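Local coordinates for protein putative alpha-galactosidase (Bacteroides fragilis, PDB 4NZJ) that probably hydrolyses terminal, non-reducing alpha-D-galactose residues from alpha-D-galactosides as a family 27 glycoside hydrolase, at residues Trp256-Trp262 against Trp273-Asp278; Glu301-Ser307 against Gln391-Arg397. All coordinates share one frame. Where two conformers were deposited one is given. Residue numbers count along the deposited sequence, not the author numbering.

Contact 1 of 2, residues Trp256-Trp262 against Trp273-Asp278; sequences WGQREPW and WRVSGD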
loop_
_atom_site.group_PDB
_atom_site.type_symbol
_atom_site.label_atom_id
_atom_site.label_comp_id
_atom_site.label_asym_id
_atom_site.label_seq_id
_atom_site.Cartn_x
_atom_site.Cartn_y
_atom_site.Cartn_z
ATOM N N TRP A 256 12.144 -10.443 -6.287
ATOM C CA TRP A 256 11.467 -10.584 -7.588
ATOM C C TRP A 256 10.685 -11.882 -7.768
ATOM O O TRP A 256 10.380 -12.269 -8.894
ATOM C CB TRP A 256 12.443 -10.389 -8.748
ATOM C CG TRP A 256 13.451 -9.354 -8.460
ATOM C CD1 TRP A 256 13.243 -8.013 -8.334
ATOM C CD2 TRP A 256 14.841 -9.576 -8.223
ATOM N NE1 TRP A 256 14.433 -7.380 -8.038
ATOM C CE2 TRP A 256 15.427 -8.320 -7.968
ATOM C CE3 TRP A 256 15.652 -10.717 -8.216
ATOM C CZ2 TRP A 256 16.790 -8.173 -7.704
ATOM C CZ3 TRP A 256 17.004 -10.569 -7.954
ATOM C CH2 TRP A 256 17.558 -9.306 -7.702
ATOM N N GLY A 257 10.339 -12.525 -6.656
ATOM C CA GLY A 257 9.526 -13.733 -6.677
ATOM C C GLY A 257 10.235 -14.984 -7.153
ATOM O O GLY A 257 9.583 -15.981 -7.445
ATOM N N GLN A 258 11.559 -14.959 -7.219
ATOM C CA GLN A 258 12.295 -16.048 -7.848
ATOM C C GLN A 258 12.432 -17.282 -6.954
ATOM O O GLN A 258 12.567 -18.391 -7.461
ATOM C CB GLN A 258 13.666 -15.560 -8.302
ATOM C CG GLN A 258 13.555 -14.427 -9.315
ATOM C CD GLN A 258 14.848 -14.156 -10.043
ATOM O OE1 GLN A 258 15.926 -14.453 -9.545
ATOM N NE2 GLN A 258 14.742 -13.593 -11.242
ATOM N N ARG A 259 12.381 -17.078 -5.637
ATOM C CA ARG A 259 12.551 -18.161 -4.670
ATOM C C ARG A 259 11.275 -18.459 -3.862
ATOM O O ARG A 259 11.353 -18.897 -2.715
ATOM C CB ARG A 259 13.714 -17.817 -3.729
ATOM C CG ARG A 259 15.091 -17.889 -4.382
ATOM C CD ARG A 259 16.020 -16.788 -3.894
ATOM N NE ARG A 259 15.731 -15.539 -4.586
ATOM C CZ ARG A 259 16.395 -15.059 -5.636
ATOM N NH1 ARG A 259 17.448 -15.691 -6.144
ATOM N NH2 ARG A 259 15.994 -13.921 -6.188
ATOM N N GLU A 260 10.110 -18.237 -4.464
ATOM C CA GLU A 260 8.822 -18.433 -3.778
ATOM C C GLU A 260 8.784 -17.737 -2.410
ATOM O O GLU A 260 8.541 -18.380 -1.388
ATOM C CB GLU A 260 8.524 -19.927 -3.579
ATOM C CG GLU A 260 8.548 -20.799 -4.824
ATOM C CD GLU A 260 8.141 -22.235 -4.513
ATOM O OE1 GLU A 260 8.875 -22.935 -3.787
ATOM O OE2 GLU A 260 7.074 -22.665 -4.985
ATOM N N PRO A 261 9.025 -16.420 -2.378
ATOM C CA PRO A 261 9.045 -15.688 -1.102
ATOM C C PRO A 261 7.735 -15.777 -0.320
ATOM O O PRO A 261 7.724 -15.614 0.903
ATOM C CB PRO A 261 9.312 -14.243 -1.540
ATOM C CG PRO A 261 8.779 -14.187 -2.931
ATOM C CD PRO A 261 9.163 -15.504 -3.522
ATOM N N TRP A 262 6.633 -16.011 -1.018
ATOM C CA TRP A 262 5.352 -16.233 -0.345
ATOM C C TRP A 262 5.386 -17.410 0.637
ATOM O O TRP A 262 4.550 -17.467 1.542
ATOM C CB TRP A 262 4.212 -16.399 -1.351
ATOM C CG TRP A 262 4.511 -17.298 -2.516
ATOM C CD1 TRP A 262 4.245 -18.628 -2.613
ATOM C CD2 TRP A 262 5.106 -16.915 -3.762
ATOM N NE1 TRP A 262 4.652 -19.106 -3.839
ATOM C CE2 TRP A 262 5.184 -18.070 -4.561
ATOM C CE3 TRP A 262 5.588 -15.708 -4.276
ATOM C CZ2 TRP A 262 5.718 -18.051 -5.852
ATOM C CZ3 TRP A 262 6.121 -15.693 -5.553
ATOM C CH2 TRP A 262 6.184 -16.858 -6.324
ATOM N N TRP A 273 6.298 -8.847 0.270
ATOM C CA TRP A 273 7.333 -9.439 -0.560
ATOM C C TRP A 273 6.932 -9.369 -2.024
ATOM O O TRP A 273 5.798 -9.662 -2.387
ATOM C CB TRP A 273 7.590 -10.895 -0.163
ATOM C CG TRP A 273 6.331 -11.660 0.032
ATOM C CD1 TRP A 273 5.596 -12.303 -0.927
ATOM C CD2 TRP A 273 5.625 -11.833 1.262
ATOM N NE1 TRP A 273 4.482 -12.872 -0.366
ATOM C CE2 TRP A 273 4.473 -12.599 0.979
ATOM C CE3 TRP A 273 5.855 -11.419 2.580
ATOM C CZ2 TRP A 273 3.558 -12.965 1.968
ATOM C CZ3 TRP A 273 4.942 -11.779 3.563
ATOM C CH2 TRP A 273 3.809 -12.548 3.251
ATOM N N ARG A 274 7.879 -8.968 -2.862
ATOM C CA ARG A 274 7.643 -8.917 -4.291
ATOM C C ARG A 274 7.413 -10.330 -4.835
ATOM O O ARG A 274 8.154 -11.263 -4.515
ATOM C CB ARG A 274 8.812 -8.214 -4.983
ATOM C CG ARG A 274 8.827 -6.702 -4.744
ATOM C CD ARG A 274 7.880 -5.967 -5.685
ATOM N NE ARG A 274 8.314 -6.248 -7.042
ATOM C CZ ARG A 274 9.344 -5.661 -7.655
ATOM N NH1 ARG A 274 10.007 -4.653 -7.090
ATOM N NH2 ARG A 274 9.691 -6.074 -8.861
ATOM N N VAL A 275 6.372 -10.485 -5.646
ATOM C CA VAL A 275 6.033 -11.779 -6.236
ATOM C C VAL A 275 6.511 -11.923 -7.678
ATOM O O VAL A 275 6.398 -13.000 -8.252
ATOM C CB VAL A 275 4.513 -12.079 -6.179
ATOM C CG1 VAL A 275 4.039 -12.125 -4.736
ATOM C CG2 VAL A 275 3.703 -11.078 -6.992
ATOM N N SER A 276 7.070 -10.853 -8.239
ATOM C CA SER A 276 7.428 -10.820 -9.646
ATOM C C SER A 276 8.552 -9.847 -9.933
ATOM O O SER A 276 8.943 -9.054 -9.078
ATOM C CB SER A 276 6.216 -10.392 -10.473
ATOM O OG SER A 276 5.952 -8.997 -10.323
ATOM N N GLY A 277 9.031 -9.901 -11.169
ATOM C CA GLY A 277 9.909 -8.870 -11.695
ATOM C C GLY A 277 9.172 -7.547 -11.795
ATOM O O GLY A 277 7.954 -7.474 -11.577
ATOM N N ASP A 278 9.914 -6.508 -12.152
ATOM C CA ASP A 278 9.405 -5.147 -12.134
ATOM C C ASP A 278 8.244 -4.942 -13.094
ATOM O O ASP A 278 8.250 -5.457 -14.209
ATOM C CB ASP A 278 10.522 -4.160 -12.496
ATOM C CG ASP A 278 11.623 -4.093 -11.450
ATOM O OD1 ASP A 278 11.470 -4.642 -10.336
ATOM O OD2 ASP A 278 12.659 -3.462 -11.754
HETATM O O HOH W 1 7.252 -15.401 -9.549
#
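The loop 256-262 folds back on residues 273-278 where two neighbouring strands of the catalytic TIM barrel, 250-254 and 272-274, end at their C-terminal side, where such barrels carry their active site. CA atoms come within 4.0 Å for G257 and V275 and 4.5 Å for W256 and S276, yet no direct hydrogen bond joins the segments: G257 N lies 3.3 Å from R274 O at a poor angle. The backbones meet through CA-H...O contacts, W256 CA to S276 O at 3.3 Å and G257 CA to V275 O at 3.6 Å. A CB on G257 would clash with V275 O, and its phi of 74° is easiest without a side chain. A type I turn, G257 to E260, brings P261 and W262 back onto W273. P261 packs CB to CB with W273 at 4.0 Å, and P261 C lies over one face of the indole, whose NE1, hydrogen-bonded to N316, is 3.5 Å from W262 CA. W262 CE3 meets V275 CG1 at 3.9 Å. Towards D278, near a glycerol probably from the crystallisation liquor but possibly marking a pocket, R274 NH2 makes a salt bridge to D278 OD1 (2.7 Å), donates to S276 O (3.1 Å) and sits by the edge of the W256 ring. One water donates to both G257 O (3.2 Å) and V275 O (2.9 Å).

Contact 2 of 2, residues Glu301-Ser307 against Gln391-Arg397; sequences EINAPLS and QAERSIR
A salt-bridge network and waters join the end of helix 296-303 to edge strand 393-397 and the two residues before it. Residues 301-303 are helical, 393-397 extended around a classic bulge at S395 and I396; CA atoms are 6.0 Å apart for A304 and R394, 5.1 Å for S307 and Q391. E301 (chi1 and chi2 m) takes R394 NH2 (3.2 Å) and, weakly, NH1 (3.0 Å) on OE1, and R397 NE (2.9 Å) on OE2. One water accepts from R394 NH2 (2.9 Å) and donates to E301 O (2.8 Å). R394 (chi1 t, chi2 t, chi3 p) lays one guanidinium face on A304, CB to CZ 3.6 Å. This is the seam between TIM barrel and C-terminal beta-sandwich domain. L306 N hydrogen-bonds to N303 O (3.0 Å). Q391 (chi1, chi2 t) accepts a hydrogen bond from N316 through OE1; NE2 donates to a water (2.8 Å) near A304 O and A392 O and, weakly, to N303 OD1 (3.5 Å). Another water links S307 O (2.7 Å) to Q391 N (2.9 Å).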
loop_
_atom_site.group_PDB
_atom_site.type_symbol
_atom_site.label_atom_id
_atom_site.label_comp_id
_atom_site.label_asym_id
_atom_site.label_seq_id
_atom_site.Cartn_x
_atom_site.Cartn_y
_atom_site.Cartn_z
ATOM N N GLU A 301 -1.610 -12.567 -13.534
ATOM C CA GLU A 301 -1.491 -14.013 -13.705
ATOM C C GLU A 301 -0.579 -14.630 -12.645
ATOM O O GLU A 301 -0.836 -15.734 -12.167
ATOM C CB GLU A 301 -0.956 -14.370 -15.098
ATOM C CG GLU A 301 -1.854 -13.982 -16.271
ATOM C CD GLU A 301 -3.245 -14.610 -16.238
ATOM O OE1 GLU A 301 -3.409 -15.747 -15.752
ATOM O OE2 GLU A 301 -4.202 -13.961 -16.710
ATOM N N ILE A 302 0.488 -13.921 -12.297
ATOM C CA ILE A 302 1.434 -14.393 -11.288
ATOM C C ILE A 302 0.823 -14.389 -9.886
ATOM O O ILE A 302 0.970 -15.358 -9.136
ATOM C CB ILE A 302 2.742 -13.563 -11.314
ATOM C CG1 ILE A 302 3.490 -13.820 -12.630
ATOM C CG2 ILE A 302 3.626 -13.899 -10.112
ATOM C CD1 ILE A 302 4.610 -12.835 -12.908
ATOM N N ASN A 303 0.135 -13.308 -9.538
ATOM C CA ASN A 303 -0.408 -13.162 -8.195
ATOM C C ASN A 303 -1.676 -13.979 -7.955
ATOM O O ASN A 303 -1.964 -14.335 -6.820
ATOM C CB ASN A 303 -0.681 -11.687 -7.886
ATOM C CG ASN A 303 -0.581 -11.370 -6.402
ATOM O OD1 ASN A 303 0.139 -12.038 -5.664
ATOM N ND2 ASN A 303 -1.299 -10.331 -5.962
ATOM N N ALA A 304 -2.436 -14.267 -9.014
ATOM C CA ALA A 304 -3.744 -14.942 -8.874
ATOM C C ALA A 304 -3.737 -16.181 -7.976
ATOM O O ALA A 304 -4.592 -16.296 -7.101
ATOM C CB ALA A 304 -4.334 -15.291 -10.236
ATOM N N PRO A 305 -2.783 -17.112 -8.179
ATOM C CA PRO A 305 -2.833 -18.324 -7.342
ATOM C C PRO A 305 -2.192 -18.202 -5.951
ATOM O O PRO A 305 -2.080 -19.210 -5.244
ATOM C CB PRO A 305 -2.077 -19.356 -8.188
ATOM C CG PRO A 305 -1.112 -18.551 -8.977
ATOM C CD PRO A 305 -1.805 -17.246 -9.276
ATOM N N LEU A 306 -1.801 -16.996 -5.547
ATOM C CA LEU A 306 -1.051 -16.805 -4.301
ATOM C C LEU A 306 -1.868 -16.289 -3.107
ATOM O O LEU A 306 -1.290 -15.960 -2.072
ATOM C CB LEU A 306 0.123 -15.858 -4.555
ATOM C CG LEU A 306 1.065 -16.277 -5.683
ATOM C CD1 LEU A 306 2.180 -15.254 -5.821
ATOM C CD2 LEU A 306 1.621 -17.673 -5.454
ATOM N N SER A 307 -3.194 -16.267 -3.228
ATOM C CA SER A 307 -4.045 -15.680 -2.193
ATOM C C SER A 307 -3.840 -16.297 -0.805
ATOM O O SER A 307 -3.879 -15.592 0.198
ATOM C CB SER A 307 -5.519 -15.770 -2.606
ATOM O OG SER A 307 -5.900 -17.105 -2.865
ATOM N N GLN A 391 -6.732 -11.641 0.361
ATOM C CA GLN A 391 -6.422 -11.371 -1.030
ATOM C C GLN A 391 -7.501 -12.045 -1.870
ATOM O O GLN A 391 -7.753 -13.235 -1.713
ATOM C CB GLN A 391 -5.039 -11.917 -1.394
ATOM C CG GLN A 391 -4.720 -11.892 -2.877
ATOM C CD GLN A 391 -3.244 -12.094 -3.165
ATOM O OE1 GLN A 391 -2.383 -11.635 -2.409
ATOM N NE2 GLN A 391 -2.944 -12.778 -4.263
ATOM N N ALA A 392 -8.143 -11.286 -2.750
ATOM C CA ALA A 392 -9.190 -11.852 -3.606
ATOM C C ALA A 392 -8.685 -13.059 -4.384
ATOM O O ALA A 392 -7.551 -13.067 -4.862
ATOM C CB ALA A 392 -9.701 -10.812 -4.580
ATOM N N GLU A 393 -9.542 -14.063 -4.509
ATOM C CA GLU A 393 -9.287 -15.197 -5.380
ATOM C C GLU A 393 -9.860 -14.884 -6.746
ATOM O O GLU A 393 -10.926 -14.268 -6.849
ATOM C CB GLU A 393 -9.964 -16.449 -4.836
ATOM C CG GLU A 393 -9.312 -17.024 -3.590
ATOM C CD GLU A 393 -10.109 -18.176 -3.012
ATOM O OE1 GLU A 393 -11.154 -17.919 -2.382
ATOM O OE2 GLU A 393 -9.693 -19.341 -3.185
ATOM N N ARG A 394 -9.164 -15.312 -7.795
ATOM C CA ARG A 394 -9.720 -15.238 -9.136
ATOM C C ARG A 394 -10.497 -16.528 -9.351
ATOM O O ARG A 394 -9.950 -17.546 -9.790
ATOM C CB ARG A 394 -8.634 -15.036 -10.191
ATOM C CG ARG A 394 -9.202 -14.872 -11.594
ATOM C CD ARG A 394 -8.121 -14.610 -12.619
ATOM N NE ARG A 394 -7.189 -15.728 -12.716
ATOM C CZ ARG A 394 -6.045 -15.708 -13.402
ATOM N NH1 ARG A 394 -5.669 -14.619 -14.054
ATOM N NH2 ARG A 394 -5.272 -16.781 -13.431
ATOM N N SER A 395 -11.781 -16.477 -9.006
ATOM C CA SER A 395 -12.645 -17.651 -9.019
ATOM C C SER A 395 -12.910 -18.169 -10.425
ATOM O O SER A 395 -13.095 -19.377 -10.623
ATOM C CB SER A 395 -13.973 -17.334 -8.332
ATOM O OG SER A 395 -13.750 -16.925 -6.995
ATOM N N ILE A 396 -12.982 -17.254 -11.386
ATOM C CA ILE A 396 -13.156 -17.606 -12.784
ATOM C C ILE A 396 -12.209 -16.780 -13.654
ATOM O O ILE A 396 -12.161 -15.558 -13.535
ATOM C CB ILE A 396 -14.609 -17.371 -13.263
ATOM C CG1 ILE A 396 -15.594 -18.123 -12.363
ATOM C CG2 ILE A 396 -14.772 -17.807 -14.713
ATOM C CD1 ILE A 396 -17.051 -17.934 -12.738
ATOM N N ARG A 397 -11.464 -17.464 -14.519
ATOM C CA ARG A 397 -10.709 -16.812 -15.586
ATOM C C ARG A 397 -11.262 -17.335 -16.898
ATOM O O ARG A 397 -10.863 -18.399 -17.378
ATOM C CB ARG A 397 -9.200 -17.100 -15.496
ATOM C CG ARG A 397 -8.395 -16.219 -16.447
ATOM C CD ARG A 397 -7.026 -16.777 -16.813
ATOM N NE ARG A 397 -6.319 -15.788 -17.624
ATOM C CZ ARG A 397 -6.520 -15.579 -18.924
ATOM N NH1 ARG A 397 -7.385 -16.314 -19.618
ATOM N NH2 ARG A 397 -5.830 -14.626 -19.547
HETATM O O HOH W 2 -2.473 -17.530 -13.476
HETATM O O HOH W 3 -3.753 -12.493 -19.379
HETATM O O HOH W 4 -5.117 -13.958 -5.621
HETATM O O HOH W 5 -5.647 -14.024 1.564
#

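In the fold
Contact 1 belongs wholly to the barrel, whereas contact 2 joins the barrel to the next domain; their centres lie about 15 Å apart. Helix 296-303 and the turn after it connect them: I302 and L306, which contribute little or nothing to contact 2, pack on contact 1, S276 CB to I302 CD1 and V275 CG1 to L306 CD1 both 3.8 Å, while E301 and A304 meet strand 393-397. N316, on barrel strand 315-317, is a second bridge, hydrogen-bonded to W273 and to both Q391 and L306. Contact 1 relies on close backbone packing and tryptophans, with half its touching residues buried; contact 2 runs from buried Q391 to exposed R397 and relies on charge and water.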